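Local atomic coordinates of flavoenzyme PA4991 (Pseudomonas aeruginosa PAO1, PDB entry 5EZ7), a protein that binds one FAD per subunit and probably acts as an FAD-dependent oxidoreductase of the DAO family, with a physiological substrate that is still unknown. Residues A[8-13]-A[24-29]; A[32-37]-A[372-377]. One frame throughout, in Å; residues are numbered along the deposited sequence.

Contact 1 (A[8-13]-A[24-29]); sequences TDILIV and ARLRRA
Ile10 is the first residue of 8-13 to meet the helix: its CG2 methyl lies 3.9 Å from Leu26 CD1, and its CB is almost as near to that same methyl, at 4.0 Å from Leu26 CD1. A chi1 of -66° sets CG2 anti to the backbone N, and it is this short branch that meets Leu26. The two side chains cross at about a right angle, so they meet over a small patch and do not run alongside each other. Beta-branched isoleucine suits this place, since it is at ease in an extended backbone and offers a broad apolar flank close to the main chain.

Leu11, the next residue, turns to the other face of the sheet, where it packs on Val34 and Val36. Ile12 then comes back to the helix side and brings its CD1 to 4.3 Å from Leu26 CD1, a looser touch that lets one leucine methyl serve both isoleucines. Leucine fits the helix position because its branch point sits one carbon farther out and can reach down to the sheet from a backbone whose CA is 8.2 Å from Ile10 CA. Cys358 and Leu361 of helix 350-364 also touch Leu26, and Val203 of the adjacent strand 201-204 touches both isoleucines.

Strand 10-13 and helix 17-28 open the beta-alpha-beta unit of a Rossmann-type FAD-binding domain. A GxGxxG-like sequence (Gly14, Gly16, Gly19), consistent with such a site, runs from the turn between them into the start of the helix. Arginines at 25 and 27 keep their charges off this interface; Arg25, for instance, forms salt bridges with Asp355 and Glu88. With 92 Å² buried and aliphatic carbons doing all the touching, the contact is purely apolar, held by dispersion and exclusion of water without directional bonds.

Contact 2 (A[32-37]-A[372-377]); sequences ATVLVE and AALPQL. With FAD (flavin-adenine dinucleotide), chain B.
The second strand of the Rossmann-type FAD-binding unit, 33-37, is met near its start by the loop 372-377 and ends at the cofactor. Leu374 makes the contact with two methyls: CD2 lies 4.0 Å from Val34 CG2, and CD1 rests 3.8 Å from the backbone oxygen Thr33 O. With chi1 at -65°, Leu374 CG is anti to its carbonyl carbon and its side chain crosses that of Val34 obliquely. Valine suits a sheet position because its branched CB is at ease in an extended backbone; leucine lets an irregular loop reach in to it. Leu173 of strand 172-174 touches both Val34 and Leu377, extending the apolar patch.

In such dinucleotide-binding folds an acidic residue at the end of the second strand reads the ribose, and Glu37 does so here. Its carboxylate spans the two hydroxyls of the adenosine ribose, accepting a bond of 2.8 Å from FAD O3B at OE2 and one from FAD O2B at OE1, whose 2.4 Å length is doubtfully short and no sign of unusual strength. The chain bends at chi2 (71°) to present both oxygens, and backbone amides steady them, Ala39 N at OE1 and Gly15 N at OE2.

How the contacts relate
The two contacts lie in series along the chain and their centres are about 10 Å apart. Contact 1 comes first, and helix 17-28 leads straight on to strand 33-37 of contact 2. Strands 10-13 and 33-37 are parallel neighbours in the same mixed sheet, joined by probable backbone hydrogen bonds from Ile12 N to Val34 O (2.8 Å) and from Val36 N to Ile12 O (2.9 Å). Strand 10-13, helix 17-28 and strand 33-37 form the beta-alpha-beta unit; loop 372-377 is added to it from more than 330 residues later in the chain. Both strands end at the cofactor, where Val13 and Glu37 belong to the FAD pocket.

Contact 1 (A[8-13]-A[24-29])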
ATOM      1  N   THR A   8     -20.854  15.002   6.387  1.00 33.64           N
ATOM      2  CA  THR A   8     -19.495  15.160   6.925  1.00 32.49           C
ATOM      3  C   THR A   8     -18.747  16.245   6.170  1.00 30.98           C
ATOM      4  O   THR A   8     -19.319  16.928   5.315  1.00 30.81           O
ATOM      5  CB  THR A   8     -18.604  13.857   6.845  1.00 32.91           C
ATOM      6  OG1 THR A   8     -18.705  13.251   5.535  1.00 33.12           O
ATOM      7  CG2 THR A   8     -18.929  12.915   7.990  1.00 34.58           C
ATOM      8  N   ASP A   9     -17.452  16.370   6.487  1.00 29.36           N
ATOM      9  CA  ASP A   9     -16.564  17.254   5.791  1.00 28.58           C
ATOM     10  C   ASP A   9     -15.962  16.601   4.572  1.00 26.92           C
ATOM     11  O   ASP A   9     -16.088  17.165   3.505  1.00 25.73           O
ATOM     12  CB  ASP A   9     -15.479  17.778   6.738  1.00 28.81           C
ATOM     13  CG  ASP A   9     -16.074  18.555   7.947  1.00 30.15           C
ATOM     14  OD1 ASP A   9     -17.033  19.366   7.766  1.00 29.25           O
ATOM     15  OD2 ASP A   9     -15.580  18.311   9.069  1.00 30.60           O
ATOM     16  N   ILE A  10     -15.245  15.483   4.747  1.00 26.85           N
ATOM     17  CA  ILE A  10     -14.586  14.781   3.620  1.00 26.53           C
ATOM     18  C   ILE A  10     -15.080  13.350   3.557  1.00 25.78           C
ATOM     19  O   ILE A  10     -15.109  12.645   4.571  1.00 26.65           O
ATOM     20  CB  ILE A  10     -13.034  14.913   3.629  1.00 27.21           C
ATOM     21  CG1 ILE A  10     -12.638  16.380   3.381  1.00 28.39           C
ATOM     22  CG2 ILE A  10     -12.398  14.171   2.463  1.00 26.64           C
ATOM     23  CD1 ILE A  10     -12.398  17.076   4.656  1.00 29.68           C
ATOM     24  N   LEU A  11     -15.539  12.971   2.375  1.00 25.06           N
ATOM     25  CA  LEU A  11     -16.007  11.633   2.064  1.00 25.72           C
ATOM     26  C   LEU A  11     -14.928  10.933   1.213  1.00 25.61           C
ATOM     27  O   LEU A  11     -14.616  11.426   0.146  1.00 27.43           O
ATOM     28  CB  LEU A  11     -17.301  11.793   1.293  1.00 26.22           C
ATOM     29  CG  LEU A  11     -18.021  10.612   0.679  1.00 26.84           C
ATOM     30  CD1 LEU A  11     -18.248   9.455   1.639  1.00 26.13           C
ATOM     31  CD2 LEU A  11     -19.344  11.160   0.089  1.00 27.66           C
ATOM     32  N   ILE A  12     -14.306   9.862   1.704  1.00 25.37           N
ATOM     33  CA  ILE A  12     -13.211   9.160   1.026  1.00 24.69           C
ATOM     34  C   ILE A  12     -13.791   7.849   0.438  1.00 24.36           C
ATOM     35  O   ILE A  12     -14.571   7.173   1.114  1.00 24.45           O
ATOM     36  CB  ILE A  12     -12.085   8.750   2.016  1.00 25.41           C
ATOM     37  CG1 ILE A  12     -11.693   9.834   3.004  1.00 26.11           C
ATOM     38  CG2 ILE A  12     -10.807   8.269   1.314  1.00 25.03           C
ATOM     39  CD1 ILE A  12     -11.280  11.088   2.384  1.00 27.16           C
ATOM     40  N   VAL A  13     -13.440   7.501  -0.807  1.00 23.44           N
ATOM     41  CA  VAL A  13     -13.884   6.239  -1.424  1.00 22.75           C
ATOM     42  C   VAL A  13     -12.635   5.394  -1.637  1.00 22.43           C
ATOM     43  O   VAL A  13     -11.717   5.768  -2.384  1.00 22.26           O
ATOM     44  CB  VAL A  13     -14.639   6.441  -2.759  1.00 23.31           C
ATOM     45  CG1 VAL A  13     -15.086   5.105  -3.367  1.00 23.37           C
ATOM     46  CG2 VAL A  13     -15.854   7.333  -2.552  1.00 23.85           C
ATOM     47  N   ALA A  24      -6.998   9.043   8.546  1.00 26.69           N
ATOM     48  CA  ALA A  24      -6.471   9.190   9.871  1.00 27.47           C
ATOM     49  C   ALA A  24      -5.905  10.611  10.112  1.00 28.04           C
ATOM     50  O   ALA A  24      -6.124  11.187  11.168  1.00 28.88           O
ATOM     51  CB  ALA A  24      -5.418   8.135  10.103  1.00 27.72           C
ATOM     52  N   ARG A  25      -5.176  11.141   9.143  1.00 27.38           N
ATOM     53  CA  ARG A  25      -4.709  12.513   9.166  1.00 29.51           C
ATOM     54  C   ARG A  25      -5.839  13.558   9.332  1.00 29.82           C
ATOM     55  O   ARG A  25      -5.731  14.493  10.153  1.00 30.36           O
ATOM     56  CB  ARG A  25      -3.914  12.802   7.881  1.00 30.82           C
ATOM     57  CG  ARG A  25      -2.514  12.166   7.875  1.00 33.34           C
ATOM     58  CD  ARG A  25      -1.434  13.015   8.574  1.00 36.52           C
ATOM     59  NE  ARG A  25      -1.262  14.252   7.802  1.00 40.42           N
ATOM     60  CZ  ARG A  25      -0.578  14.363   6.649  1.00 42.63           C
ATOM     61  NH1 ARG A  25       0.126  13.342   6.106  1.00 43.46           N
ATOM     62  NH2 ARG A  25      -0.580  15.529   6.028  1.00 44.75           N
ATOM     63  N   LEU A  26      -6.918  13.393   8.550  1.00 28.41           N
ATOM     64  CA  LEU A  26      -8.015  14.339   8.550  1.00 28.39           C
ATOM     65  C   LEU A  26      -8.742  14.380   9.898  1.00 29.90           C
ATOM     66  O   LEU A  26      -8.951  15.485  10.477  1.00 30.47           O
ATOM     67  CB  LEU A  26      -8.979  14.056   7.410  1.00 26.83           C
ATOM     68  CG  LEU A  26      -8.439  14.414   6.017  1.00 26.31           C
ATOM     69  CD1 LEU A  26      -9.393  13.996   4.927  1.00 24.82           C
ATOM     70  CD2 LEU A  26      -8.105  15.891   5.828  1.00 27.41           C
ATOM     71  N   ARG A  27      -9.075  13.196  10.409  1.00 29.86           N
ATOM     72  CA  ARG A  27      -9.665  13.062  11.730  1.00 31.71           C
ATOM     73  C   ARG A  27      -8.797  13.647  12.816  1.00 33.22           C
ATOM     74  O   ARG A  27      -9.280  14.279  13.738  1.00 33.91           O
ATOM     75  CB  ARG A  27      -9.830  11.615  12.053  1.00 32.27           C
ATOM     76  CG  ARG A  27     -10.935  10.979  11.270  1.00 32.58           C
ATOM     77  CD  ARG A  27     -11.060   9.516  11.700  1.00 33.49           C
ATOM     78  NE  ARG A  27     -11.839   9.364  12.916  1.00 35.30           N
ATOM     79  CZ  ARG A  27     -13.151   9.593  12.969  1.00 35.98           C
ATOM     80  NH1 ARG A  27     -13.838  10.004  11.895  1.00 36.37           N
ATOM     81  NH2 ARG A  27     -13.784   9.394  14.091  1.00 37.49           N
ATOM     82  N   ARG A  28      -7.498  13.430  12.696  1.00 34.27           N
ATOM     83  CA  ARG A  28      -6.558  13.990  13.650  1.00 36.79           C
ATOM     84  C   ARG A  28      -6.562  15.510  13.584  1.00 37.58           C
ATOM     85  O   ARG A  28      -6.483  16.162  14.603  1.00 38.76           O
ATOM     86  CB  ARG A  28      -5.161  13.477  13.374  1.00 37.62           C
ATOM     87  CG  ARG A  28      -4.233  13.675  14.543  1.00 40.63           C
ATOM     88  CD  ARG A  28      -2.845  13.218  14.155  1.00 41.89           C
ATOM     89  NE  ARG A  28      -1.851  13.649  15.135  1.00 43.97           N
ATOM     90  CZ  ARG A  28      -0.968  12.872  15.765  1.00 44.99           C
ATOM     91  NH1 ARG A  28      -0.117  13.436  16.624  1.00 47.89           N
ATOM     92  NH2 ARG A  28      -0.915  11.556  15.577  1.00 44.10           N
ATOM     93  N   ALA A  29      -6.671  16.061  12.377  1.00 36.26           N
ATOM     94  CA  ALA A  29      -6.755  17.498  12.200  1.00 36.65           C
ATOM     95  C   ALA A  29      -8.143  18.077  12.561  1.00 36.91           C
ATOM     96  O   ALA A  29      -8.355  19.259  12.349  1.00 37.31           O
ATOM     97  CB  ALA A  29      -6.350  17.881  10.766  1.00 35.47           C
TER

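Contact 2 (A[32-37]-A[372-377])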
ATOM      1  N   ALA A  32     -14.470  15.830  10.233  1.00 29.76           N
ATOM      2  CA  ALA A  32     -15.341  14.676  10.277  1.00 29.12           C
ATOM      3  C   ALA A  32     -15.268  13.995   8.897  1.00 27.82           C
ATOM      4  O   ALA A  32     -15.224  14.666   7.869  1.00 27.51           O
ATOM      5  CB  ALA A  32     -16.765  15.131  10.595  1.00 30.15           C
ATOM      6  N   THR A  33     -15.261  12.677   8.876  1.00 27.81           N
ATOM      7  CA  THR A  33     -15.104  11.899   7.646  1.00 27.08           C
ATOM      8  C   THR A  33     -16.015  10.682   7.599  1.00 27.38           C
ATOM      9  O   THR A  33     -16.464  10.187   8.634  1.00 29.80           O
ATOM     10  CB  THR A  33     -13.669  11.366   7.503  1.00 26.84           C
ATOM     11  OG1 THR A  33     -13.363  10.468   8.592  1.00 27.57           O
ATOM     12  CG2 THR A  33     -12.685  12.463   7.473  1.00 27.05           C
ATOM     13  N   VAL A  34     -16.298  10.230   6.385  1.00 27.39           N
ATOM     14  CA  VAL A  34     -16.785   8.889   6.122  1.00 27.61           C
ATOM     15  C   VAL A  34     -15.840   8.252   5.107  1.00 27.05           C
ATOM     16  O   VAL A  34     -15.462   8.916   4.119  1.00 26.34           O
ATOM     17  CB  VAL A  34     -18.213   8.936   5.544  1.00 28.84           C
ATOM     18  CG1 VAL A  34     -18.664   7.578   5.025  1.00 28.32           C
ATOM     19  CG2 VAL A  34     -19.198   9.414   6.619  1.00 30.87           C
ATOM     20  N   LEU A  35     -15.479   6.980   5.326  1.00 26.64           N
ATOM     21  CA  LEU A  35     -14.642   6.237   4.384  1.00 25.99           C
ATOM     22  C   LEU A  35     -15.408   5.025   3.923  1.00 26.20           C
ATOM     23  O   LEU A  35     -15.780   4.162   4.725  1.00 26.07           O
ATOM     24  CB  LEU A  35     -13.327   5.818   5.021  1.00 26.12           C
ATOM     25  CG  LEU A  35     -12.253   5.267   4.066  1.00 26.37           C
ATOM     26  CD1 LEU A  35     -10.862   5.269   4.714  1.00 26.21           C
ATOM     27  CD2 LEU A  35     -12.563   3.858   3.566  1.00 26.88           C
ATOM     28  N   VAL A  36     -15.570   4.943   2.611  1.00 26.13           N
ATOM     29  CA  VAL A  36     -16.437   3.974   1.977  1.00 26.85           C
ATOM     30  C   VAL A  36     -15.557   2.969   1.285  1.00 25.66           C
ATOM     31  O   VAL A  36     -14.690   3.364   0.506  1.00 25.22           O
ATOM     32  CB  VAL A  36     -17.364   4.646   0.925  1.00 27.66           C
ATOM     33  CG1 VAL A  36     -18.232   3.602   0.226  1.00 28.80           C
ATOM     34  CG2 VAL A  36     -18.267   5.659   1.605  1.00 28.45           C
ATOM     35  N   GLU A  37     -15.783   1.691   1.578  1.00 25.54           N
ATOM     36  CA  GLU A  37     -15.037   0.556   0.983  1.00 24.57           C
ATOM     37  C   GLU A  37     -16.034  -0.522   0.539  1.00 25.44           C
ATOM     38  O   GLU A  37     -16.964  -0.855   1.275  1.00 26.02           O
ATOM     39  CB  GLU A  37     -14.039  -0.005   2.006  1.00 23.84           C
ATOM     40  CG  GLU A  37     -13.514  -1.389   1.687  1.00 23.51           C
ATOM     41  CD  GLU A  37     -12.565  -1.352   0.500  1.00 23.14           C
ATOM     42  OE1 GLU A  37     -12.820  -2.074  -0.517  1.00 22.07           O
ATOM     43  OE2 GLU A  37     -11.556  -0.599   0.645  1.00 22.61           O
ATOM     44  N   ALA A 372     -24.070  16.185  12.749  1.00 44.88           N
ATOM     45  CA  ALA A 372     -24.665  15.175  13.635  1.00 46.34           C
ATOM     46  C   ALA A 372     -23.705  14.049  13.725  1.00 45.66           C
ATOM     47  O   ALA A 372     -23.017  13.759  12.752  1.00 44.89           O
ATOM     48  CB  ALA A 372     -25.969  14.651  13.038  1.00 47.07           C
ATOM     49  N   ALA A 373     -23.668  13.400  14.879  1.00 47.60           N
ATOM     50  CA  ALA A 373     -22.887  12.168  15.044  1.00 46.61           C
ATOM     51  C   ALA A 373     -23.323  11.100  14.028  1.00 45.74           C
ATOM     52  O   ALA A 373     -24.486  11.033  13.619  1.00 45.30           O
ATOM     53  CB  ALA A 373     -23.032  11.644  16.465  1.00 47.71           C
ATOM     54  N   LEU A 374     -22.378  10.289  13.590  1.00 45.03           N
ATOM     55  CA  LEU A 374     -22.719   9.202  12.670  1.00 45.48           C
ATOM     56  C   LEU A 374     -23.523   8.151  13.432  1.00 46.90           C
ATOM     57  O   LEU A 374     -23.226   7.909  14.599  1.00 45.60           O
ATOM     58  CB  LEU A 374     -21.449   8.577  12.090  1.00 43.65           C
ATOM     59  CG  LEU A 374     -20.649   9.564  11.206  1.00 43.02           C
ATOM     60  CD1 LEU A 374     -19.227   9.100  10.932  1.00 41.46           C
ATOM     61  CD2 LEU A 374     -21.382   9.868   9.902  1.00 43.16           C
ATOM     62  N   PRO A 375     -24.535   7.530  12.781  1.00 49.77           N
ATOM     63  CA  PRO A 375     -25.208   6.375  13.422  1.00 52.69           C
ATOM     64  C   PRO A 375     -24.299   5.150  13.356  1.00 52.67           C
ATOM     65  O   PRO A 375     -23.139   5.264  12.991  1.00 50.46           O
ATOM     66  CB  PRO A 375     -26.461   6.167  12.545  1.00 53.02           C
ATOM     67  CG  PRO A 375     -26.014   6.602  11.182  1.00 51.43           C
ATOM     68  CD  PRO A 375     -25.093   7.792  11.431  1.00 50.19           C
ATOM     69  N   GLN A 376     -24.827   3.992  13.719  1.00 56.68           N
ATOM     70  CA  GLN A 376     -24.155   2.730  13.443  1.00 58.65           C
ATOM     71  C   GLN A 376     -24.238   2.479  11.949  1.00 55.07           C
ATOM     72  O   GLN A 376     -25.274   2.714  11.308  1.00 56.82           O
ATOM     73  CB  GLN A 376     -24.791   1.551  14.191  1.00 64.51           C
ATOM     74  CG  GLN A 376     -24.776   1.627  15.730  1.00 69.70           C
ATOM     75  CD  GLN A 376     -23.429   1.282  16.359  1.00 70.04           C
ATOM     76  OE1 GLN A 376     -23.294   0.278  17.078  1.00 69.88           O
ATOM     77  NE2 GLN A 376     -22.430   2.130  16.109  1.00 69.25           N
ATOM     78  N   LEU A 377     -23.125   2.022  11.403  1.00 50.88           N
ATOM     79  CA  LEU A 377     -22.983   1.788   9.972  1.00 48.61           C
ATOM     80  C   LEU A 377     -22.445   0.392   9.740  1.00 45.27           C
ATOM     81  O   LEU A 377     -21.697  -0.085  10.567  1.00 42.94           O
ATOM     82  CB  LEU A 377     -22.022   2.825   9.381  1.00 46.96           C
ATOM     83  CG  LEU A 377     -22.521   4.277   9.491  1.00 47.48           C
ATOM     84  CD1 LEU A 377     -21.440   5.250   9.052  1.00 47.81           C
ATOM     85  CD2 LEU A 377     -23.784   4.540   8.683  1.00 47.93           C
TER
HETATM   86  PA  FAD B 401      -5.419  -0.095  -2.926  1.00 21.83           P
HETATM   87  O1A FAD B 401      -4.621  -0.725  -1.832  1.00 22.23           O
HETATM   88  O2A FAD B 401      -5.646  -0.820  -4.223  1.00 22.92           O
HETATM   89  O5B FAD B 401      -6.812   0.315  -2.289  1.00 22.00           O
HETATM   90  C5B FAD B 401      -7.916   0.723  -3.071  1.00 21.75           C
HETATM   91  C4B FAD B 401      -9.148   0.359  -2.270  1.00 22.00           C
HETATM   92  O4B FAD B 401     -10.309   0.917  -2.907  1.00 22.11           O
HETATM   93  C3B FAD B 401      -9.329  -1.159  -2.173  1.00 21.47           C
HETATM   94  O3B FAD B 401      -9.413  -1.578  -0.810  1.00 20.71           O
HETATM   95  C2B FAD B 401     -10.616  -1.406  -2.937  1.00 21.75           C
HETATM   96  O2B FAD B 401     -11.407  -2.486  -2.446  1.00 21.59           O
HETATM   97  C1B FAD B 401     -11.331  -0.056  -2.834  1.00 22.29           C
HETATM   98  N9A FAD B 401     -12.277   0.187  -3.930  1.00 23.63           N
HETATM   99  C8A FAD B 401     -12.071  -0.058  -5.235  1.00 23.09           C
HETATM  100  N7A FAD B 401     -13.161   0.282  -5.944  1.00 22.98           N
HETATM  101  C5A FAD B 401     -14.075   0.760  -5.092  1.00 22.53           C
HETATM  102  C6A FAD B 401     -15.445   1.279  -5.210  1.00 22.02           C
HETATM  103  N6A FAD B 401     -16.007   1.354  -6.426  1.00 21.48           N
HETATM  104  N1A FAD B 401     -16.076   1.683  -4.096  1.00 21.89           N
HETATM  105  C2A FAD B 401     -15.486   1.604  -2.889  1.00 23.02           C
HETATM  106  N3A FAD B 401     -14.236   1.132  -2.704  1.00 23.01           N
HETATM  107  C4A FAD B 401     -13.500   0.699  -3.757  1.00 23.21           C
HETATM  108  N1  FAD B 401       4.906   0.141  -2.388  1.00 25.77           N
HETATM  109  C2  FAD B 401       5.903   0.365  -1.506  1.00 27.75           C
HETATM  110  O2  FAD B 401       6.090   1.531  -1.085  1.00 27.67           O
HETATM  111  N3  FAD B 401       6.703  -0.620  -1.061  1.00 28.72           N
HETATM  112  C4  FAD B 401       6.570  -1.881  -1.463  1.00 27.76           C
HETATM  113  O4  FAD B 401       7.317  -2.780  -1.027  1.00 30.67           O
HETATM  114  C4X FAD B 401       5.507  -2.203  -2.421  1.00 26.84           C
HETATM  115  N5  FAD B 401       5.327  -3.461  -2.867  1.00 25.45           N
HETATM  116  C5X FAD B 401       4.341  -3.746  -3.736  1.00 25.90           C
HETATM  117  C6  FAD B 401       4.179  -5.060  -4.157  1.00 26.70           C
HETATM  118  C7  FAD B 401       3.177  -5.397  -5.045  1.00 27.46           C
HETATM  119  C7M FAD B 401       3.011  -6.825  -5.470  1.00 28.68           C
HETATM  120  C8  FAD B 401       2.249  -4.346  -5.533  1.00 27.98           C
HETATM  121  C8M FAD B 401       1.123  -4.653  -6.497  1.00 29.21           C
HETATM  122  C9  FAD B 401       2.421  -3.037  -5.120  1.00 26.84           C
HETATM  123  C9A FAD B 401       3.435  -2.680  -4.234  1.00 26.41           C
HETATM  124  N10 FAD B 401       3.631  -1.344  -3.783  1.00 25.88           N
HETATM  125  C10 FAD B 401       4.653  -1.082  -2.864  1.00 25.92           C
HETATM  126  C1' FAD B 401       2.766  -0.256  -4.208  1.00 25.48           C
HETATM  127  C2' FAD B 401       1.594  -0.184  -3.244  1.00 24.66           C
HETATM  128  O2' FAD B 401       1.070  -1.487  -2.954  1.00 25.37           O
HETATM  129  C3' FAD B 401       0.500   0.725  -3.787  1.00 24.13           C
HETATM  130  O3' FAD B 401       1.111   1.924  -4.305  1.00 24.08           O
HETATM  131  C4' FAD B 401      -0.495   1.095  -2.690  1.00 22.82           C
HETATM  132  O4' FAD B 401      -0.761  -0.007  -1.823  1.00 23.27           O
HETATM  133  C5' FAD B 401      -1.816   1.560  -3.274  1.00 22.30           C
HETATM  134  O5' FAD B 401      -2.651   2.043  -2.213  1.00 20.74           O
HETATM  135  P   FAD B 401      -4.148   2.488  -2.552  1.00 20.30           P
HETATM  136  O1P FAD B 401      -4.897   2.654  -1.256  1.00 21.17           O
HETATM  137  O2P FAD B 401      -4.038   3.623  -3.505  1.00 20.45           O
HETATM  138  O3P FAD B 401      -4.700   1.258  -3.421  1.00 20.67           O